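Side-chain contacts in aspartate--tRNA(Asp/Asn) ligase (Sulfolobus tokodaii, PDB 1WYD), which attaches L-aspartate to both tRNA(Asp) and tRNA(Asn), first activating the amino acid with ATP to form aspartyl-adenylate: residues F144-Y149 against L246-K251; I300-L305 against Y348-I353; S413-V418 against K424-P429. All coordinates share one frame; numbering follows the deposited sequence.

Contact 1: F144-Y149 against L246-K251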
loop_
_atom_site.group_PDB
_atom_site.type_symbol
_atom_site.label_atom_id
_atom_site.label_comp_id
_atom_site.label_asym_id
_atom_site.label_seq_id
_atom_site.Cartn_x
_atom_site.Cartn_y
_atom_site.Cartn_z
ATOM N N PHE B 144 1.945 8.801 7.633
ATOM C CA PHE B 144 3.044 8.811 6.681
ATOM C C PHE B 144 2.540 9.427 5.387
ATOM O O PHE B 144 3.187 10.269 4.810
ATOM C CB PHE B 144 3.526 7.366 6.462
ATOM C CG PHE B 144 4.514 7.190 5.332
ATOM C CD1 PHE B 144 5.867 7.511 5.516
ATOM C CD2 PHE B 144 4.100 6.642 4.096
ATOM C CE1 PHE B 144 6.793 7.340 4.511
ATOM C CE2 PHE B 144 5.029 6.452 3.051
ATOM C CZ PHE B 144 6.403 6.791 3.272
ATOM N N ARG B 145 1.383 8.979 4.915
ATOM C CA ARG B 145 0.918 9.402 3.610
ATOM C C ARG B 145 0.431 10.853 3.708
ATOM O O ARG B 145 0.685 11.669 2.821
ATOM C CB ARG B 145 -0.162 8.473 3.119
ATOM C CG ARG B 145 0.326 7.062 2.798
ATOM C CD ARG B 145 -0.703 6.270 2.033
ATOM N NE ARG B 145 -0.364 4.854 1.935
ATOM C CZ ARG B 145 -0.781 3.912 2.773
ATOM N NH1 ARG B 145 -1.559 4.235 3.794
ATOM N NH2 ARG B 145 -0.433 2.624 2.586
ATOM N N GLU B 146 -0.239 11.171 4.806
ATOM C CA GLU B 146 -0.758 12.522 5.045
ATOM C C GLU B 146 0.306 13.603 4.848
ATOM O O GLU B 146 0.108 14.529 4.068
ATOM C CB GLU B 146 -1.372 12.562 6.444
ATOM C CG GLU B 146 -1.858 13.907 6.921
ATOM C CD GLU B 146 -2.286 13.813 8.365
ATOM O OE1 GLU B 146 -3.509 13.893 8.630
ATOM O OE2 GLU B 146 -1.398 13.608 9.219
ATOM N N THR B 147 1.463 13.434 5.497
ATOM C CA THR B 147 2.577 14.355 5.372
ATOM C C THR B 147 3.014 14.479 3.931
ATOM O O THR B 147 3.323 15.591 3.452
ATOM C CB THR B 147 3.774 13.902 6.238
ATOM O OG1 THR B 147 3.373 13.902 7.602
ATOM C CG2 THR B 147 4.890 14.967 6.243
ATOM N N LEU B 148 3.030 13.334 3.239
ATOM C CA LEU B 148 3.527 13.268 1.876
ATOM C C LEU B 148 2.611 13.957 0.873
ATOM O O LEU B 148 3.107 14.617 -0.066
ATOM C CB LEU B 148 3.814 11.808 1.485
ATOM C CG LEU B 148 5.128 11.365 2.102
ATOM C CD1 LEU B 148 5.125 9.853 2.259
ATOM C CD2 LEU B 148 6.303 11.865 1.274
ATOM N N TYR B 149 1.291 13.796 1.065
ATOM C CA TYR B 149 0.277 14.440 0.235
ATOM C C TYR B 149 0.367 15.927 0.399
ATOM O O TYR B 149 0.203 16.655 -0.560
ATOM C CB TYR B 149 -1.161 14.043 0.635
ATOM C CG TYR B 149 -1.558 12.618 0.450
ATOM C CD1 TYR B 149 -1.289 11.941 -0.743
ATOM C CD2 TYR B 149 -2.219 11.924 1.466
ATOM C CE1 TYR B 149 -1.661 10.599 -0.911
ATOM C CE2 TYR B 149 -2.609 10.563 1.305
ATOM C CZ TYR B 149 -2.318 9.911 0.116
ATOM O OH TYR B 149 -2.700 8.571 -0.082
ATOM N N LEU B 246 8.237 11.727 10.357
ATOM C CA LEU B 246 8.391 11.012 11.627
ATOM C C LEU B 246 7.731 11.751 12.757
ATOM O O LEU B 246 7.135 11.157 13.641
ATOM C CB LEU B 246 9.860 10.859 11.963
ATOM C CG LEU B 246 10.707 9.883 11.173
ATOM C CD1 LEU B 246 12.070 9.827 11.821
ATOM C CD2 LEU B 246 10.065 8.523 11.224
ATOM N N HIS B 247 7.829 13.065 12.700
ATOM C CA HIS B 247 7.190 13.926 13.663
ATOM C C HIS B 247 5.680 13.778 13.581
ATOM O O HIS B 247 4.992 13.680 14.612
ATOM C CB HIS B 247 7.610 15.383 13.420
ATOM C CG HIS B 247 7.095 16.326 14.451
ATOM N ND1 HIS B 247 7.712 16.498 15.672
ATOM C CD2 HIS B 247 5.986 17.092 14.476
ATOM C CE1 HIS B 247 7.027 17.366 16.392
ATOM N NE2 HIS B 247 5.969 17.733 15.692
ATOM N N ASN B 248 5.134 13.751 12.376
ATOM C CA ASN B 248 3.677 13.616 12.284
ATOM C C ASN B 248 3.209 12.222 12.718
ATOM O O ASN B 248 2.080 12.057 13.247
ATOM C CB ASN B 248 3.214 13.963 10.878
ATOM C CG ASN B 248 1.721 13.990 10.739
ATOM O OD1 ASN B 248 1.047 14.766 11.419
ATOM N ND2 ASN B 248 1.183 13.172 9.804
ATOM N N ILE B 249 4.088 11.232 12.497
ATOM C CA ILE B 249 3.859 9.859 12.889
ATOM C C ILE B 249 3.768 9.771 14.409
ATOM O O ILE B 249 2.740 9.406 14.940
ATOM C CB ILE B 249 4.962 8.885 12.291
ATOM C CG1 ILE B 249 4.743 8.700 10.794
ATOM C CG2 ILE B 249 4.872 7.532 12.931
ATOM C CD1 ILE B 249 5.813 7.948 10.105
ATOM N N VAL B 250 4.837 10.107 15.113
ATOM C CA VAL B 250 4.799 10.009 16.574
ATOM C C VAL B 250 3.685 10.871 17.187
ATOM O O VAL B 250 2.977 10.436 18.130
ATOM C CB VAL B 250 6.154 10.309 17.205
ATOM C CG1 VAL B 250 7.244 9.363 16.627
ATOM C CG2 VAL B 250 6.542 11.722 16.949
ATOM N N LYS B 251 3.465 12.047 16.602
ATOM C CA LYS B 251 2.354 12.897 17.038
ATOM C C LYS B 251 0.999 12.211 16.861
ATOM O O LYS B 251 0.135 12.306 17.728
ATOM C CB LYS B 251 2.371 14.241 16.299
ATOM C CG LYS B 251 1.476 15.320 16.897
ATOM C CD LYS B 251 1.343 16.508 15.932
ATOM C CE LYS B 251 0.646 17.708 16.595
ATOM N NZ LYS B 251 -0.393 18.294 15.681
#

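Contact 2: I300-L305 against Y348-I353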
loop_
_atom_site.group_PDB
_atom_site.type_symbol
_atom_site.label_atom_id
_atom_site.label_comp_id
_atom_site.label_asym_id
_atom_site.label_seq_id
_atom_site.Cartn_x
_atom_site.Cartn_y
_atom_site.Cartn_z
ATOM N N ILE B 300 29.531 -0.179 10.382
ATOM C CA ILE B 300 29.160 0.110 11.755
ATOM C C ILE B 300 28.033 -0.841 12.163
ATOM O O ILE B 300 26.870 -0.592 11.902
ATOM C CB ILE B 300 28.779 1.602 11.899
ATOM C CG1 ILE B 300 29.974 2.481 11.534
ATOM C CG2 ILE B 300 28.283 1.928 13.309
ATOM C CD1 ILE B 300 29.761 3.952 11.776
ATOM N N GLY B 301 28.404 -1.939 12.807
ATOM C CA GLY B 301 27.453 -2.954 13.205
ATOM C C GLY B 301 26.625 -2.595 14.422
ATOM O O GLY B 301 26.864 -1.571 15.094
ATOM N N THR B 302 25.646 -3.458 14.706
ATOM C CA THR B 302 24.785 -3.289 15.869
ATOM C C THR B 302 25.601 -3.063 17.127
ATOM O O THR B 302 25.353 -2.066 17.844
ATOM C CB THR B 302 23.860 -4.481 16.043
ATOM O OG1 THR B 302 22.996 -4.557 14.912
ATOM C CG2 THR B 302 22.918 -4.264 17.222
ATOM N N PRO B 303 26.578 -3.949 17.398
ATOM C CA PRO B 303 27.451 -3.782 18.571
ATOM C C PRO B 303 27.972 -2.345 18.640
ATOM O O PRO B 303 27.867 -1.768 19.722
ATOM C CB PRO B 303 28.592 -4.780 18.333
ATOM C CG PRO B 303 28.423 -5.249 16.865
ATOM C CD PRO B 303 26.946 -5.142 16.609
ATOM N N GLU B 304 28.426 -1.764 17.519
ATOM C CA GLU B 304 28.854 -0.351 17.472
ATOM C C GLU B 304 27.740 0.674 17.713
ATOM O O GLU B 304 27.955 1.695 18.401
ATOM C CB GLU B 304 29.587 -0.037 16.158
ATOM C CG GLU B 304 31.034 -0.519 16.161
ATOM C CD GLU B 304 31.197 -1.965 15.679
ATOM O OE1 GLU B 304 30.898 -2.903 16.450
ATOM O OE2 GLU B 304 31.638 -2.156 14.521
ATOM N N LEU B 305 26.562 0.413 17.138
ATOM C CA LEU B 305 25.407 1.301 17.306
ATOM C C LEU B 305 25.007 1.388 18.769
ATOM O O LEU B 305 24.581 2.447 19.246
ATOM C CB LEU B 305 24.228 0.831 16.476
ATOM C CG LEU B 305 24.371 0.824 14.966
ATOM C CD1 LEU B 305 23.160 0.128 14.354
ATOM C CD2 LEU B 305 24.505 2.250 14.417
ATOM N N TYR B 348 17.475 4.530 15.296
ATOM C CA TYR B 348 16.809 4.621 16.594
ATOM C C TYR B 348 17.439 3.689 17.618
ATOM O O TYR B 348 17.302 2.466 17.513
ATOM C CB TYR B 348 15.321 4.295 16.473
ATOM C CG TYR B 348 14.637 4.176 17.811
ATOM C CD1 TYR B 348 14.243 2.941 18.312
ATOM C CD2 TYR B 348 14.389 5.306 18.584
ATOM C CE1 TYR B 348 13.606 2.836 19.544
ATOM C CE2 TYR B 348 13.759 5.199 19.808
ATOM C CZ TYR B 348 13.361 3.962 20.274
ATOM O OH TYR B 348 12.730 3.869 21.506
ATOM N N LYS B 349 18.079 4.280 18.627
ATOM C CA LYS B 349 18.985 3.595 19.580
ATOM C C LYS B 349 20.094 2.769 18.917
ATOM O O LYS B 349 21.150 3.286 18.608
ATOM C CB LYS B 349 18.204 2.783 20.628
ATOM C CG LYS B 349 17.265 3.656 21.455
ATOM C CD LYS B 349 16.724 2.965 22.694
ATOM C CE LYS B 349 15.613 3.840 23.265
ATOM N NZ LYS B 349 14.855 3.260 24.413
ATOM N N PHE B 350 19.857 1.488 18.665
ATOM C CA PHE B 350 20.819 0.684 17.917
ATOM C C PHE B 350 20.177 -0.013 16.719
ATOM O O PHE B 350 20.679 -1.040 16.253
ATOM C CB PHE B 350 21.473 -0.364 18.835
ATOM C CG PHE B 350 20.488 -1.316 19.464
ATOM C CD1 PHE B 350 19.977 -1.058 20.735
ATOM C CD2 PHE B 350 20.057 -2.453 18.776
ATOM C CE1 PHE B 350 19.034 -1.915 21.329
ATOM C CE2 PHE B 350 19.122 -3.308 19.340
ATOM C CZ PHE B 350 18.603 -3.038 20.631
ATOM N N LEU B 351 19.080 0.525 16.210
ATOM C CA LEU B 351 18.429 -0.104 15.058
ATOM C C LEU B 351 18.368 0.850 13.870
ATOM O O LEU B 351 18.063 2.038 14.036
ATOM C CB LEU B 351 17.029 -0.579 15.453
ATOM C CG LEU B 351 16.187 -1.439 14.501
ATOM C CD1 LEU B 351 16.768 -2.891 14.218
ATOM C CD2 LEU B 351 14.822 -1.495 15.116
ATOM N N GLU B 352 18.683 0.351 12.679
ATOM C CA GLU B 352 18.594 1.175 11.470
ATOM C C GLU B 352 17.142 1.198 11.007
ATOM O O GLU B 352 16.499 0.168 10.877
ATOM C CB GLU B 352 19.527 0.681 10.369
ATOM C CG GLU B 352 19.596 1.578 9.132
ATOM C CD GLU B 352 19.943 0.795 7.864
ATOM O OE1 GLU B 352 21.074 0.246 7.775
ATOM O OE2 GLU B 352 19.097 0.731 6.944
ATOM N N ILE B 353 16.610 2.377 10.795
ATOM C CA ILE B 353 15.189 2.480 10.551
ATOM C C ILE B 353 14.982 2.909 9.117
ATOM O O ILE B 353 14.012 2.510 8.474
ATOM C CB ILE B 353 14.601 3.512 11.519
ATOM C CG1 ILE B 353 14.871 3.057 12.945
ATOM C CG2 ILE B 353 13.136 3.798 11.214
ATOM C CD1 ILE B 353 13.720 2.422 13.655
#

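Contact 3: S413-V418 against K424-P429. With SO4 (sulfate ion), chain G.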
loop_
_atom_site.group_PDB
_atom_site.type_symbol
_atom_site.label_atom_id
_atom_site.label_comp_id
_atom_site.label_asym_id
_atom_site.label_seq_id
_atom_site.Cartn_x
_atom_site.Cartn_y
_atom_site.Cartn_z
ATOM N N SER B 413 10.913 -7.344 19.091
ATOM C CA SER B 413 10.984 -8.457 18.128
ATOM C C SER B 413 10.090 -8.212 16.921
ATOM O O SER B 413 8.892 -7.935 17.047
ATOM C CB SER B 413 10.656 -9.792 18.782
ATOM O OG SER B 413 10.697 -10.863 17.836
ATOM N N VAL B 414 10.695 -8.305 15.749
ATOM C CA VAL B 414 9.978 -8.184 14.483
ATOM C C VAL B 414 8.932 -9.286 14.271
ATOM O O VAL B 414 7.971 -9.095 13.545
ATOM C CB VAL B 414 10.967 -8.169 13.330
ATOM C CG1 VAL B 414 11.421 -9.603 12.969
ATOM C CG2 VAL B 414 10.387 -7.439 12.161
ATOM N N LYS B 415 9.101 -10.426 14.926
ATOM C CA LYS B 415 8.129 -11.509 14.760
ATOM C C LYS B 415 6.993 -11.262 15.704
ATOM O O LYS B 415 5.974 -11.916 15.650
ATOM C CB LYS B 415 8.752 -12.872 15.064
ATOM C CG LYS B 415 10.046 -13.153 14.322
ATOM C CD LYS B 415 10.984 -13.987 15.222
ATOM C CE LYS B 415 10.526 -15.430 15.285
ATOM N NZ LYS B 415 11.570 -16.259 15.937
ATOM N N GLU B 416 7.200 -10.329 16.610
ATOM C CA GLU B 416 6.120 -9.883 17.451
ATOM C C GLU B 416 5.351 -8.691 16.841
ATOM O O GLU B 416 4.283 -8.333 17.328
ATOM C CB GLU B 416 6.660 -9.549 18.818
ATOM C CG GLU B 416 7.504 -10.631 19.419
ATOM C CD GLU B 416 7.110 -10.913 20.841
ATOM O OE1 GLU B 416 6.708 -9.948 21.572
ATOM O OE2 GLU B 416 7.214 -12.101 21.225
ATOM N N ILE B 417 5.878 -8.087 15.782
ATOM C CA ILE B 417 5.188 -6.967 15.139
ATOM C C ILE B 417 4.430 -7.438 13.888
ATOM O O ILE B 417 3.254 -7.091 13.678
ATOM C CB ILE B 417 6.198 -5.810 14.846
ATOM C CG1 ILE B 417 6.559 -5.081 16.156
ATOM C CG2 ILE B 417 5.640 -4.812 13.834
ATOM C CD1 ILE B 417 7.951 -4.418 16.230
ATOM N N VAL B 418 5.091 -8.278 13.086
ATOM C CA VAL B 418 4.499 -8.699 11.834
ATOM C C VAL B 418 3.552 -9.866 12.134
ATOM O O VAL B 418 3.983 -10.914 12.641
ATOM C CB VAL B 418 5.579 -9.039 10.794
ATOM C CG1 VAL B 418 4.985 -9.650 9.541
ATOM C CG2 VAL B 418 6.404 -7.818 10.481
ATOM N N LYS B 424 13.631 -17.985 7.083
ATOM C CA LYS B 424 14.204 -19.265 6.673
ATOM C C LYS B 424 13.553 -20.487 7.313
ATOM O O LYS B 424 13.584 -21.571 6.723
ATOM C CB LYS B 424 15.745 -19.280 6.764
ATOM C CG LYS B 424 16.350 -19.906 8.005
ATOM C CD LYS B 424 17.891 -19.778 7.993
ATOM C CE LYS B 424 18.519 -19.910 9.421
ATOM N NZ LYS B 424 18.324 -18.701 10.303
ATOM N N LYS B 425 12.912 -20.310 8.465
ATOM C CA LYS B 425 12.269 -21.426 9.154
ATOM C C LYS B 425 10.780 -21.236 9.299
ATOM O O LYS B 425 10.115 -22.011 10.005
ATOM C CB LYS B 425 12.890 -21.625 10.523
ATOM N N ARG B 426 10.256 -20.202 8.644
ATOM C CA ARG B 426 8.885 -19.753 8.860
ATOM C C ARG B 426 8.223 -19.352 7.548
ATOM O O ARG B 426 8.658 -18.420 6.862
ATOM C CB ARG B 426 8.831 -18.643 9.918
ATOM C CG ARG B 426 8.859 -19.218 11.348
ATOM C CD ARG B 426 8.998 -18.206 12.495
ATOM N NE ARG B 426 10.391 -17.836 12.600
ATOM C CZ ARG B 426 11.225 -18.219 13.555
ATOM N NH1 ARG B 426 10.816 -18.961 14.574
ATOM N NH2 ARG B 426 12.484 -17.821 13.495
ATOM N N LEU B 427 7.203 -20.118 7.196
ATOM C CA LEU B 427 6.518 -19.989 5.947
ATOM C C LEU B 427 5.054 -20.147 6.240
ATOM O O LEU B 427 4.236 -19.726 5.453
ATOM C CB LEU B 427 6.973 -21.078 4.968
ATOM C CG LEU B 427 6.148 -21.287 3.691
ATOM C CD1 LEU B 427 6.139 -19.970 2.878
ATOM C CD2 LEU B 427 6.663 -22.493 2.853
ATOM N N THR B 428 4.699 -20.794 7.342
ATOM C CA THR B 428 3.274 -20.919 7.674
ATOM C C THR B 428 3.010 -20.763 9.182
ATOM O O THR B 428 3.790 -21.264 9.973
ATOM C CB THR B 428 2.647 -22.234 7.120
ATOM O OG1 THR B 428 2.939 -23.304 8.005
ATOM C CG2 THR B 428 3.329 -22.669 5.871
ATOM N N PRO B 429 1.936 -20.063 9.577
ATOM C CA PRO B 429 0.917 -19.567 8.655
ATOM C C PRO B 429 1.504 -18.407 7.867
ATOM O O PRO B 429 2.522 -17.825 8.243
ATOM C CB PRO B 429 -0.188 -19.085 9.602
ATOM C CG PRO B 429 0.554 -18.658 10.858
ATOM C CD PRO B 429 1.655 -19.644 10.969
ATOM O OXT PRO B 429 1.036 -18.003 6.808
HETATM S S SO4 G . 13.755 -11.070 16.054
HETATM O O1 SO4 G . 14.396 -11.074 17.366
HETATM O O2 SO4 G . 14.495 -11.979 15.152
HETATM O O3 SO4 G . 13.780 -9.694 15.529
HETATM O O4 SO4 G . 12.372 -11.529 16.208
#

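Contact 1: F144-Y149 against L246-K251
F144, E146 and T147 of helix 128-150 face N248 and I249 of helix 235-256, in the class II synthetase catalytic domain. The first helix, with the strand 154-155 after it, matches family motif 1, and it rests on strands 201-209 and 222-231. The local axes approach to 8.9 Å and run at 139° to each other, closer to antiparallel than to perpendicular.

The pair illustrates how one amide can serve a helix interface. N248 sends its ND2 to E146 OE2 at 2.7 Å, nearly straight at the hydrogen (165°). The carboxylate oxygen lies almost in the amide plane of N248 and accepts through its anti lone pair, the one facing away from OE1, while the two flat groups are twisted 50° apart. E146 can reach this far because its chain is extended, with CG trans to the backbone nitrogen. The amide nitrogen also bonds to the carbonyl of A143, one turn back from T147, and T147 OG1 bonds to the same carbonyl. T147 and N248 lie alongside each other with contrary headings, which brings T147 OG1 to 3.3 Å from N248 CB.

Deeper in, the contact turns apolar: I249 CD1 lies 4.3 Å from F144 CB, and I249 CG1 is 4.2 Å from F144 N. The F144 ring packs against V205, M226 and V228 of the sheet and also touches I245 of the second helix, with L148 CD1 over one face. Elsewhere on the first helix, R145 makes a salt bridge to E155 of the second subunit.

Two acceptors thus grip one amide nitrogen, which fixes the amide's rotation: a flipped amide would set OD1 against E146 OE2. The donated bond would also be expected to favour the ionised carboxylate.

Contact 2: I300-L305 against Y348-I353
Van der Waals contact between L305 and F350 carries most of this pairing. L305 CB lies 3.8 Å from F350 CB, and the two alpha carbons come within 4.7 Å of each other. T302 adds its methyl, CG2, at 3.7 Å from F350 CD2, meeting the ring obliquely. F350 holds its ring in the position between backbone nitrogen and carbonyl carbon (chi1 59°), which leaves CD2 beside that methyl. R306, which follows L305, makes a cation-pi contact with the F350 ring.

The elements joined are the first turn of helix 302-312, with G301 as its N-cap, and a tight two-residue hairpin between strands 343-348 and 351-358 of the central sheet. Y348 N to L351 O and L351 N to Y348 O, each 2.9 Å, close the hairpin and put K349 and F350 at its tip.

Carbon against carbonyl is the second kind of meeting: L305 CD1 sits 3.3 Å from F350 O, a close approach. Of the polar groups nearby, K349 O is taken by the hydroxyl of Y317. E352, a predicted ATP and magnesium ligand, follows on the strand and gives its carbonyl to R403, itself predicted to bind ATP.

Contact 3: S413-V418 against K424-P429
K415 and R426 bring the loop that follows helix 401-409 up to the C-terminal tail, beside a bound sulfate and close to the second subunit. The lysine arrives over one face of the R426 guanidinium: K415 CE rides 3.3 Å off the guanidinium plane, centred on it, and K415 NZ lies 3.0 Å from R426 NH2. The two side chains cross at about a right angle. Since both nitrogens are donors, this is an encounter of like charges, not a bond, and the modelled approach is unusually close, its exact distance to be read with reserve. Approach over the face leaves the arginine's N-H groups to its acids, D115 at NH1 and D423 at NE, whose carboxylates would be expected to offset much of the local positive charge.

Two kinks, at chi2 and chi3 (76°), swing the lysine round, and its chain passes beside the sulfate, where the modelled distance from K415 CD to O4 is doubtfully short. The residue belongs to a type I beta turn, S413 to E416, closed by E416 N on S413 O at 3.0 Å. In family terms the preceding strand 394-400 and helix 401-409 correspond to motif 3 of class II synthetases, part of the ATP site.

The sulfate, probably from the crystallisation liquor, takes a hydrogen bond from F218 N and a weak one from V414 N to O3, at 3.4 Å. S413 OG also bonds to O4, though the modelled 2.4 Å is too short to be trusted in detail. That same hydroxyl oxygen weakly accepts K415 N at 3.3 Å.

The backbone carbonyl of R426 hydrogen-bonds to the hydroxyl of Y177 of the second subunit, and P429 OXT to that of Y191 of the second subunit, which lies within that subunit's predicted aspartate-binding region.

In the fold
The three contacts show how chemistry follows position within one catalytic domain. Contact 1 is mostly buried and joins two regular helices through an amide-carboxylate bond at a partly exposed edge, with apolar packing beneath it. Contact 2 is partly buried, sets a helix start against a hairpin tip, and relies on carbon contacts. Contact 3 lies at the surface between irregular loops, where a lysine and an arginine meet, the arginine also paired with acids, beside a bound sulfate. Their centres lie 22 to 27 Å apart and none touches another. Contacts 1 and 3, on opposite sides of the chain's centre, both reach the second subunit; contact 2 meets no other protein chain.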